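Mll2253 protein (PDB 3Q63) is of unknown function but belongs to the AHA1 family and has a helix-grip fold that in many Bet v 1-like relatives holds a hydrophobic ligand. Local coordinates at residues Thr10-Arg15 and Arg107-Gly112; Gly59-Glu64 and Trp78-Gln83; Lys72-Thr77 and Val93-Thr98. All coordinates share one frame; numbering follows the deposited sequence.

Contact 1 (Thr10-Arg15 and Arg107-Gly112); sequences TVVVER and RMEQSG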
loop_
_atom_site.group_PDB
_atom_site.type_symbol
_atom_site.label_atom_id
_atom_site.label_comp_id
_atom_site.label_asym_id
_atom_site.label_seq_id
_atom_site.Cartn_x
_atom_site.Cartn_y
_atom_site.Cartn_z
ATOM N N THR B 10 -11.344 -14.101 -10.886
ATOM C CA THR B 10 -11.996 -13.251 -9.910
ATOM C C THR B 10 -11.681 -13.725 -8.503
ATOM O O THR B 10 -11.704 -14.919 -8.225
ATOM C CB THR B 10 -13.515 -13.247 -10.128
ATOM O OG1 THR B 10 -14.153 -12.571 -9.039
ATOM C CG2 THR B 10 -14.034 -14.665 -10.204
ATOM N N VAL B 11 -11.370 -12.782 -7.622
ATOM C CA VAL B 11 -11.054 -13.110 -6.245
ATOM C C VAL B 11 -12.301 -12.997 -5.374
ATOM O O VAL B 11 -13.008 -11.991 -5.407
ATOM C CB VAL B 11 -9.960 -12.175 -5.698
ATOM C CG1 VAL B 11 -9.679 -12.487 -4.238
ATOM C CG2 VAL B 11 -8.692 -12.333 -6.529
ATOM N N VAL B 12 -12.571 -14.043 -4.602
ATOM C CA VAL B 12 -13.731 -14.050 -3.720
ATOM C C VAL B 12 -13.286 -14.313 -2.285
ATOM O O VAL B 12 -12.515 -15.234 -2.025
ATOM C CB VAL B 12 -14.746 -15.139 -4.132
ATOM C CG1 VAL B 12 -15.992 -15.055 -3.242
ATOM C CG2 VAL B 12 -15.122 -14.971 -5.590
ATOM N N VAL B 13 -13.766 -13.484 -1.365
ATOM C CA VAL B 13 -13.451 -13.616 0.047
ATOM C C VAL B 13 -14.755 -13.439 0.829
ATOM O O VAL B 13 -15.528 -12.516 0.561
ATOM C CB VAL B 13 -12.413 -12.559 0.504
ATOM C CG1 VAL B 13 -12.135 -12.708 1.990
ATOM C CG2 VAL B 13 -11.107 -12.732 -0.280
ATOM N N GLU B 14 -15.011 -14.340 1.773
ATOM C CA GLU B 14 -16.236 -14.280 2.573
ATOM C C GLU B 14 -15.896 -14.308 4.056
ATOM O O GLU B 14 -14.898 -14.899 4.465
ATOM C CB GLU B 14 -17.153 -15.455 2.213
ATOM C CG GLU B 14 -17.458 -15.555 0.719
ATOM C CD GLU B 14 -18.461 -16.647 0.379
ATOM O OE1 GLU B 14 -19.673 -16.400 0.507
ATOM O OE2 GLU B 14 -18.038 -17.754 -0.018
ATOM N N ARG B 15 -16.737 -13.671 4.860
ATOM C CA ARG B 15 -16.504 -13.594 6.287
ATOM C C ARG B 15 -17.823 -13.451 7.020
ATOM O O ARG B 15 -18.749 -12.811 6.521
ATOM C CB ARG B 15 -15.621 -12.378 6.616
ATOM C CG ARG B 15 -14.166 -12.440 6.105
ATOM C CD ARG B 15 -13.231 -13.055 7.144
ATOM N NE ARG B 15 -11.825 -13.034 6.734
ATOM C CZ ARG B 15 -11.299 -13.822 5.798
ATOM N NH1 ARG B 15 -12.056 -14.708 5.165
ATOM N NH2 ARG B 15 -10.011 -13.728 5.493
ATOM N N ARG B 107 -19.510 -10.819 1.621
ATOM C CA ARG B 107 -18.816 -11.434 0.494
ATOM C C ARG B 107 -18.187 -10.309 -0.309
ATOM O O ARG B 107 -18.821 -9.279 -0.547
ATOM C CB ARG B 107 -19.781 -12.199 -0.416
ATOM C CG ARG B 107 -19.086 -12.923 -1.571
ATOM C CD ARG B 107 -20.078 -13.648 -2.475
ATOM N NE ARG B 107 -20.873 -12.715 -3.265
ATOM C CZ ARG B 107 -21.898 -13.068 -4.034
ATOM N NH1 ARG B 107 -22.258 -14.342 -4.117
ATOM N NH2 ARG B 107 -22.565 -12.145 -4.718
HETATM N N MSE B 108 -16.940 -10.496 -0.717
HETATM C CA MSE B 108 -16.246 -9.496 -1.515
HETATM C C MSE B 108 -15.818 -10.193 -2.792
HETATM O O MSE B 108 -15.152 -11.231 -2.751
HETATM C CB MSE B 108 -15.023 -8.977 -0.762
HETATM C CG MSE B 108 -14.325 -7.768 -1.385
HETATM SE SE MSE B 108 -13.431 -8.080 -3.092
HETATM C CE MSE B 108 -12.317 -9.593 -2.633
ATOM N N GLU B 109 -16.231 -9.642 -3.926
ATOM C CA GLU B 109 -15.853 -10.204 -5.212
ATOM C C GLU B 109 -15.114 -9.119 -5.976
ATOM O O GLU B 109 -15.624 -8.015 -6.148
ATOM C CB GLU B 109 -17.081 -10.633 -6.018
ATOM C CG GLU B 109 -17.842 -11.817 -5.447
ATOM C CD GLU B 109 -19.122 -12.088 -6.219
ATOM O OE1 GLU B 109 -20.084 -11.293 -6.078
ATOM O OE2 GLU B 109 -19.161 -13.088 -6.971
ATOM N N GLN B 110 -13.900 -9.435 -6.407
ATOM C CA GLN B 110 -13.088 -8.509 -7.178
ATOM C C GLN B 110 -12.716 -9.228 -8.469
ATOM O O GLN B 110 -11.908 -10.161 -8.464
ATOM C CB GLN B 110 -11.819 -8.110 -6.414
ATOM C CG GLN B 110 -10.825 -7.302 -7.264
ATOM C CD GLN B 110 -9.709 -6.682 -6.454
ATOM O OE1 GLN B 110 -9.246 -7.261 -5.475
ATOM N NE2 GLN B 110 -9.251 -5.502 -6.874
ATOM N N SER B 111 -13.319 -8.789 -9.567
ATOM C CA SER B 111 -13.093 -9.395 -10.867
ATOM C C SER B 111 -12.394 -8.433 -11.809
ATOM O O SER B 111 -12.383 -7.227 -11.572
ATOM C CB SER B 111 -14.430 -9.796 -11.471
ATOM O OG SER B 111 -15.256 -8.650 -11.553
ATOM N N GLY B 112 -11.824 -8.968 -12.886
ATOM C CA GLY B 112 -11.135 -8.135 -13.857
ATOM C C GLY B 112 -9.679 -8.512 -14.020
ATOM O O GLY B 112 -8.973 -7.953 -14.855
#

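Contact 2 (Gly59-Glu64 and Trp78-Gln83); sequences GVLDCE and WNLAHQ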
loop_
_atom_site.group_PDB
_atom_site.type_symbol
_atom_site.label_atom_id
_atom_site.label_comp_id
_atom_site.label_asym_id
_atom_site.label_seq_id
_atom_site.Cartn_x
_atom_site.Cartn_y
_atom_site.Cartn_z
ATOM N N GLY B 59 1.554 4.897 -3.286
ATOM C CA GLY B 59 0.680 4.122 -4.152
ATOM C C GLY B 59 -0.718 4.699 -4.193
ATOM O O GLY B 59 -1.187 5.259 -3.201
ATOM N N VAL B 60 -1.393 4.565 -5.330
ATOM C CA VAL B 60 -2.743 5.110 -5.463
ATOM C C VAL B 60 -3.575 4.325 -6.460
ATOM O O VAL B 60 -3.056 3.809 -7.441
ATOM C CB VAL B 60 -2.699 6.595 -5.906
ATOM C CG1 VAL B 60 -1.957 6.726 -7.204
ATOM C CG2 VAL B 60 -4.109 7.155 -6.040
ATOM N N LEU B 61 -4.870 4.235 -6.183
ATOM C CA LEU B 61 -5.810 3.541 -7.043
ATOM C C LEU B 61 -6.877 4.535 -7.470
ATOM O O LEU B 61 -7.216 5.449 -6.714
ATOM C CB LEU B 61 -6.483 2.389 -6.293
ATOM C CG LEU B 61 -5.636 1.144 -6.055
ATOM C CD1 LEU B 61 -6.367 0.222 -5.121
ATOM C CD2 LEU B 61 -5.334 0.471 -7.376
ATOM N N ASP B 62 -7.394 4.357 -8.685
ATOM C CA ASP B 62 -8.445 5.216 -9.227
ATOM C C ASP B 62 -9.733 4.414 -9.161
ATOM O O ASP B 62 -9.802 3.309 -9.700
ATOM C CB ASP B 62 -8.158 5.560 -10.682
ATOM C CG ASP B 62 -6.786 6.176 -10.877
ATOM O OD1 ASP B 62 -6.246 6.071 -12.002
ATOM O OD2 ASP B 62 -6.252 6.760 -9.909
ATOM N N CYS B 63 -10.762 4.979 -8.538
ATOM C CA CYS B 63 -12.027 4.266 -8.385
ATOM C C CYS B 63 -13.263 5.059 -8.788
ATOM O O CYS B 63 -13.255 6.293 -8.827
ATOM C CB CYS B 63 -12.215 3.827 -6.933
ATOM S SG CYS B 63 -10.775 3.128 -6.136
ATOM N N GLU B 64 -14.334 4.322 -9.061
ATOM C CA GLU B 64 -15.601 4.914 -9.439
ATOM C C GLU B 64 -16.725 4.069 -8.848
ATOM O O GLU B 64 -16.720 2.849 -8.989
ATOM C CB GLU B 64 -15.737 4.943 -10.958
ATOM C CG GLU B 64 -16.972 5.680 -11.431
ATOM C CD GLU B 64 -17.428 5.229 -12.803
ATOM O OE1 GLU B 64 -16.564 4.870 -13.627
ATOM O OE2 GLU B 64 -18.654 5.250 -13.056
ATOM N N TRP B 78 -11.702 -0.493 -9.242
ATOM C CA TRP B 78 -10.467 -0.559 -8.477
ATOM C C TRP B 78 -9.410 -0.709 -9.562
ATOM O O TRP B 78 -9.032 -1.826 -9.925
ATOM C CB TRP B 78 -10.560 -1.794 -7.585
ATOM C CG TRP B 78 -9.433 -2.061 -6.678
ATOM C CD1 TRP B 78 -8.196 -2.538 -7.014
ATOM C CD2 TRP B 78 -9.464 -1.988 -5.253
ATOM N NE1 TRP B 78 -7.461 -2.774 -5.878
ATOM C CE2 TRP B 78 -8.217 -2.445 -4.785
ATOM C CE3 TRP B 78 -10.430 -1.582 -4.324
ATOM C CZ2 TRP B 78 -7.908 -2.510 -3.423
ATOM C CZ3 TRP B 78 -10.126 -1.646 -2.968
ATOM C CH2 TRP B 78 -8.873 -2.108 -2.531
ATOM N N ASN B 79 -8.951 0.430 -10.082
ATOM C CA ASN B 79 -7.994 0.463 -11.188
ATOM C C ASN B 79 -6.697 1.199 -10.964
ATOM O O ASN B 79 -6.583 2.065 -10.101
ATOM C CB ASN B 79 -8.623 1.113 -12.415
ATOM C CG ASN B 79 -9.940 0.491 -12.806
ATOM O OD1 ASN B 79 -10.217 -0.677 -12.515
ATOM N ND2 ASN B 79 -10.758 1.266 -13.504
ATOM N N LEU B 80 -5.728 0.879 -11.809
ATOM C CA LEU B 80 -4.435 1.536 -11.755
ATOM C C LEU B 80 -3.845 1.459 -13.163
ATOM O O LEU B 80 -3.524 0.378 -13.655
ATOM C CB LEU B 80 -3.556 0.833 -10.716
ATOM C CG LEU B 80 -2.280 1.531 -10.270
ATOM C CD1 LEU B 80 -2.018 1.246 -8.797
ATOM C CD2 LEU B 80 -1.134 1.054 -11.135
ATOM N N ALA B 81 -3.747 2.607 -13.825
ATOM C CA ALA B 81 -3.201 2.654 -15.175
ATOM C C ALA B 81 -1.680 2.582 -15.114
ATOM O O ALA B 81 -1.034 3.417 -14.477
ATOM C CB ALA B 81 -3.641 3.934 -15.876
ATOM N N HIS B 82 -1.108 1.575 -15.765
ATOM C CA HIS B 82 0.344 1.407 -15.765
ATOM C C HIS B 82 0.809 0.899 -17.120
ATOM O O HIS B 82 0.132 0.098 -17.768
ATOM C CB HIS B 82 0.765 0.430 -14.660
ATOM C CG HIS B 82 2.219 0.496 -14.301
ATOM N ND1 HIS B 82 3.211 -0.056 -15.084
ATOM C CD2 HIS B 82 2.845 1.012 -13.214
ATOM C CE1 HIS B 82 4.383 0.108 -14.492
ATOM N NE2 HIS B 82 4.187 0.753 -13.356
ATOM N N GLN B 83 1.971 1.383 -17.540
ATOM C CA GLN B 83 2.552 1.008 -18.819
ATOM C C GLN B 83 2.768 -0.495 -18.885
ATOM O O GLN B 83 2.566 -1.122 -19.920
ATOM C CB GLN B 83 3.888 1.723 -19.009
ATOM C CG GLN B 83 4.245 1.971 -20.455
ATOM C CD GLN B 83 5.575 2.673 -20.615
ATOM O OE1 GLN B 83 6.628 2.113 -20.306
ATOM N NE2 GLN B 83 5.534 3.911 -21.090
HETATM O O HOH W 1 -3.737 5.167 -12.520
#

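Contact 3 (Lys72-Thr77 and Val93-Thr98); sequences KTLSYT and VTFTLT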
loop_
_atom_site.group_PDB
_atom_site.type_symbol
_atom_site.label_atom_id
_atom_site.label_comp_id
_atom_site.label_asym_id
_atom_site.label_seq_id
_atom_site.Cartn_x
_atom_site.Cartn_y
_atom_site.Cartn_z
ATOM N N LYS B 72 -26.961 -3.417 1.746
ATOM C CA LYS B 72 -27.002 -4.663 0.982
ATOM C C LYS B 72 -25.875 -4.883 -0.020
ATOM O O LYS B 72 -25.175 -5.898 0.044
ATOM C CB LYS B 72 -28.347 -4.785 0.261
ATOM C CG LYS B 72 -29.546 -4.875 1.196
ATOM C CD LYS B 72 -30.850 -4.996 0.420
ATOM C CE LYS B 72 -32.043 -5.132 1.360
ATOM N NZ LYS B 72 -33.314 -5.334 0.604
ATOM N N THR B 73 -25.701 -3.937 -0.941
ATOM C CA THR B 73 -24.672 -4.060 -1.967
ATOM C C THR B 73 -23.906 -2.768 -2.229
ATOM O O THR B 73 -24.463 -1.671 -2.172
ATOM C CB THR B 73 -25.288 -4.518 -3.311
ATOM O OG1 THR B 73 -26.099 -5.678 -3.093
ATOM C CG2 THR B 73 -24.196 -4.860 -4.309
ATOM N N LEU B 74 -22.622 -2.915 -2.534
ATOM C CA LEU B 74 -21.767 -1.785 -2.837
ATOM C C LEU B 74 -20.698 -2.228 -3.830
ATOM O O LEU B 74 -19.983 -3.198 -3.589
ATOM C CB LEU B 74 -21.103 -1.254 -1.564
ATOM C CG LEU B 74 -20.063 -0.139 -1.739
ATOM C CD1 LEU B 74 -20.693 1.068 -2.418
ATOM C CD2 LEU B 74 -19.500 0.243 -0.380
ATOM N N SER B 75 -20.593 -1.525 -4.948
ATOM C CA SER B 75 -19.585 -1.870 -5.944
ATOM C C SER B 75 -18.917 -0.634 -6.507
ATOM O O SER B 75 -19.543 0.416 -6.647
ATOM C CB SER B 75 -20.212 -2.673 -7.088
ATOM O OG SER B 75 -19.261 -2.931 -8.107
ATOM N N TYR B 76 -17.629 -0.765 -6.805
ATOM C CA TYR B 76 -16.848 0.314 -7.393
ATOM C C TYR B 76 -15.615 -0.223 -8.099
ATOM O O TYR B 76 -15.129 -1.316 -7.768
ATOM C CB TYR B 76 -16.432 1.367 -6.346
ATOM C CG TYR B 76 -15.834 0.874 -5.035
ATOM C CD1 TYR B 76 -16.609 0.823 -3.876
ATOM C CD2 TYR B 76 -14.478 0.550 -4.931
ATOM C CE1 TYR B 76 -16.055 0.471 -2.642
ATOM C CE2 TYR B 76 -13.911 0.196 -3.702
ATOM C CZ TYR B 76 -14.706 0.160 -2.561
ATOM O OH TYR B 76 -14.153 -0.179 -1.341
ATOM N N THR B 77 -15.127 0.534 -9.082
ATOM C CA THR B 77 -13.935 0.142 -9.829
ATOM C C THR B 77 -12.733 0.270 -8.910
ATOM O O THR B 77 -12.741 1.040 -7.946
ATOM C CB THR B 77 -13.683 1.044 -11.070
ATOM O OG1 THR B 77 -13.723 2.419 -10.669
ATOM C CG2 THR B 77 -14.723 0.792 -12.162
ATOM N N VAL B 93 -14.774 -4.221 -7.613
ATOM C CA VAL B 93 -14.900 -4.777 -6.279
ATOM C C VAL B 93 -16.361 -4.627 -5.865
ATOM O O VAL B 93 -16.895 -3.522 -5.894
ATOM C CB VAL B 93 -14.016 -4.010 -5.254
ATOM C CG1 VAL B 93 -14.352 -4.464 -3.837
ATOM C CG2 VAL B 93 -12.531 -4.258 -5.537
ATOM N N THR B 94 -17.007 -5.732 -5.497
ATOM C CA THR B 94 -18.411 -5.689 -5.075
ATOM C C THR B 94 -18.581 -6.362 -3.712
ATOM O O THR B 94 -18.159 -7.502 -3.516
ATOM C CB THR B 94 -19.347 -6.392 -6.110
ATOM O OG1 THR B 94 -19.272 -5.713 -7.371
ATOM C CG2 THR B 94 -20.798 -6.368 -5.623
ATOM N N PHE B 95 -19.189 -5.645 -2.770
ATOM C CA PHE B 95 -19.435 -6.172 -1.424
ATOM C C PHE B 95 -20.902 -6.566 -1.336
ATOM O O PHE B 95 -21.769 -5.843 -1.826
ATOM C CB PHE B 95 -19.160 -5.107 -0.357
ATOM C CG PHE B 95 -17.737 -4.629 -0.322
ATOM C CD1 PHE B 95 -16.763 -5.342 0.378
ATOM C CD2 PHE B 95 -17.366 -3.475 -1.004
ATOM C CE1 PHE B 95 -15.437 -4.907 0.397
ATOM C CE2 PHE B 95 -16.042 -3.030 -0.994
ATOM C CZ PHE B 95 -15.076 -3.749 -0.291
ATOM N N THR B 96 -21.181 -7.710 -0.723
ATOM C CA THR B 96 -22.555 -8.165 -0.570
ATOM C C THR B 96 -22.793 -8.496 0.900
ATOM O O THR B 96 -22.094 -9.327 1.488
ATOM C CB THR B 96 -22.844 -9.404 -1.458
ATOM O OG1 THR B 96 -22.567 -9.074 -2.826
ATOM C CG2 THR B 96 -24.314 -9.824 -1.346
ATOM N N LEU B 97 -23.761 -7.802 1.493
ATOM C CA LEU B 97 -24.103 -7.981 2.894
ATOM C C LEU B 97 -25.386 -8.798 3.007
ATOM O O LEU B 97 -26.406 -8.463 2.400
ATOM C CB LEU B 97 -24.290 -6.618 3.580
ATOM C CG LEU B 97 -23.045 -5.740 3.749
ATOM C CD1 LEU B 97 -22.537 -5.280 2.384
ATOM C CD2 LEU B 97 -23.371 -4.545 4.616
ATOM N N THR B 98 -25.322 -9.879 3.774
ATOM C CA THR B 98 -26.479 -10.743 3.971
ATOM C C THR B 98 -26.713 -10.865 5.472
ATOM O O THR B 98 -25.881 -11.397 6.194
ATOM C CB THR B 98 -26.241 -12.154 3.382
ATOM O OG1 THR B 98 -25.932 -12.047 1.989
ATOM C CG2 THR B 98 -27.489 -13.025 3.558
#

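Contact 1 (Thr10-Arg15 and Arg107-Gly112)
Val-13 and Met-108, a selenomethionine, form one of two hydrogen-bonded pairs that lock these antiparallel strands together. Val-13 N donates to Met-108 O at 3.0 Å, and Met-108 N returns a bond of 2.8 Å to Val-13 O. The second pair, Val-11 with Gln-110, is closed in the same way, with Val-11 N 2.8 Å from Gln-110 O. That carbonyl also receives a weak bond from Thr-10 OG1, which its torsion places anti to the backbone N (chi1 171°). Beyond the backbone, the Met-108 chain folds twice (chi2 -68°, chi3 -53°) and brings Met-108 CE near both valines, 4.1 Å from Val-13 CG2 and 4.2 Å from Val-11 CG1. This face of the sheet looks inward in the helix-grip fold, in which a curved antiparallel sheet wraps round the long C-terminal helix 118-141: Met-108 packs on Trp-128 and Phe-132, Val-11 on Tyr-121, while Gln-110 OE1 is hydrogen-bonded to Trp-128 NE1 and its NE2 to Ser-91 OG. The outward face, with Val-12, Glu-14, Arg-107 and Glu-109, is more polar. Here Glu-14 and Arg-107 run side by side, CG to CG at 3.8 Å, yet Arg-107 makes its salt bridge within its own strand, NH2 to Glu-109 OE1 at 3.0 Å. The carboxylate carbon of Glu-109 lies above one face of the guanidinium, away from its centre.

Contact 2 (Gly59-Glu64 and Trp78-Gln83)
Val-60 meets Leu-80 through its backbone, with Val-60 O facing the CD1 methyl of that leucine. Leu-61 divides its two methyls between neighbours. Its CD1 sits over one face of the Trp-78 indole, 3.5 Å from the centroid of the five-membered ring, in a CH-pi contact with CE2 the nearest ring carbon at 3.3 Å. Leu-61 CD2 reaches 3.7 Å to Leu-80 CD1, the two leucine side chains crossing at about a right angle. In Trp-78, CG stands anti to the backbone N (chi1 -178°), and chi2 of -74° turns the ring so that a face meets the methyl; its NE1 bonds to the carbonyl of Trp-57 of the second subunit. An alanine in place of Trp-78 would probably leave that carbonyl without its donor and open a gap under Leu-61 CD1. Asp-62 forms the single antiparallel bridge: its N donates to Asn-79 O at 2.8 Å, nearly straight at 171°, and its O accepts from Asn-79 N at 3.0 Å. Asp-62 OD1 accepts at 2.7 Å from a water that also binds Ala-81 N, and OD2 is hydrogen-bonded to His-82 NE2 of the second subunit. Cys-63 ends the contact loosely, SG near Trp-78 CA. Strands 60-69 and 73-77 form a beta hairpin, and this bridge carries their pairing on into 78-83 at the subunit interface, where the Asp-62 and His-82 bonds are reciprocal.

Contact 3 (Lys72-Thr77 and Val93-Thr98)
Backbone bonds between Leu-74 and Phe-95, and between Tyr-76 and Val-93, set the register of this antiparallel pair. Phe-95 N lies 2.7 Å from Leu-74 O, in a nearly straight bond (172°), and the reverse bond runs from Leu-74 N to Phe-95 O. Tyr-76 and Val-93 exchange a similar couple, Val-93 N to Tyr-76 O measuring 2.9 Å. At the far end Leu-97 N donates to Lys-72 O at 2.8 Å, a bond made just where Lys-72 and Thr-73 together face Glu-69 in a classic beta bulge on the side away from 93-98, toward strand 60-69.

The polar side-chain link is on the face that carries Thr-73, Ser-75, Thr-94 and Thr-96. Ser-75 OG and Thr-94 OG1 share a hydrogen bond of 2.9 Å, in which either hydroxyl could be the donor. Ser-75 OG is anti to its backbone N (chi1 176°), which turns it toward the neighbouring strand. The side chains of Thr-73 and Thr-94 cross obliquely, CG2 to CG2 at 3.9 Å, while Thr-73 OG1 bonds to Glu-69.

Apolar and aromatic contacts fill the opposite face, which in this helix-grip sheet is the concave one turned toward the helices: Leu-74 and Leu-97 both pack on Trp-25 of helix 21-29, and Phe-95 packs on Met-108 of the next strand. The Tyr-76 and Phe-95 rings meet obliquely, planes 51° apart, with Tyr-76 OH at the edge of the phenylalanine, 3.4 Å from Phe-95 CE2. Further along, Leu-74 CD2 approaches Phe-95 CD2 at 4.3 Å, and Tyr-76 also meets Phe-51 edge-to-face.

How the contacts relate
From the N terminus, strand 9-17 waits for a partner that comes 92 residues later, so contact 1 closes a long loop holding both other contacts. Within it, 59-64 leads into the strand that runs to 69, turns into 72-77, and passes directly into 78-83, so that contacts 2 and 3 cross: 78-83 returns to 59-64 before 93-98 returns to 72-77. Strand 92-100 then leads into 103-113, and contact 1 adds the N-terminal strand at the sheet's border. Contacts 1 and 3 lie next to each other, through the adjacent strands 103-113 and 92-100, whereas contact 2 ties the loop after strand 73-77 to strand 60-69, beside the second subunit. Trp-78 joins them, touching Val-93 and Gln-110.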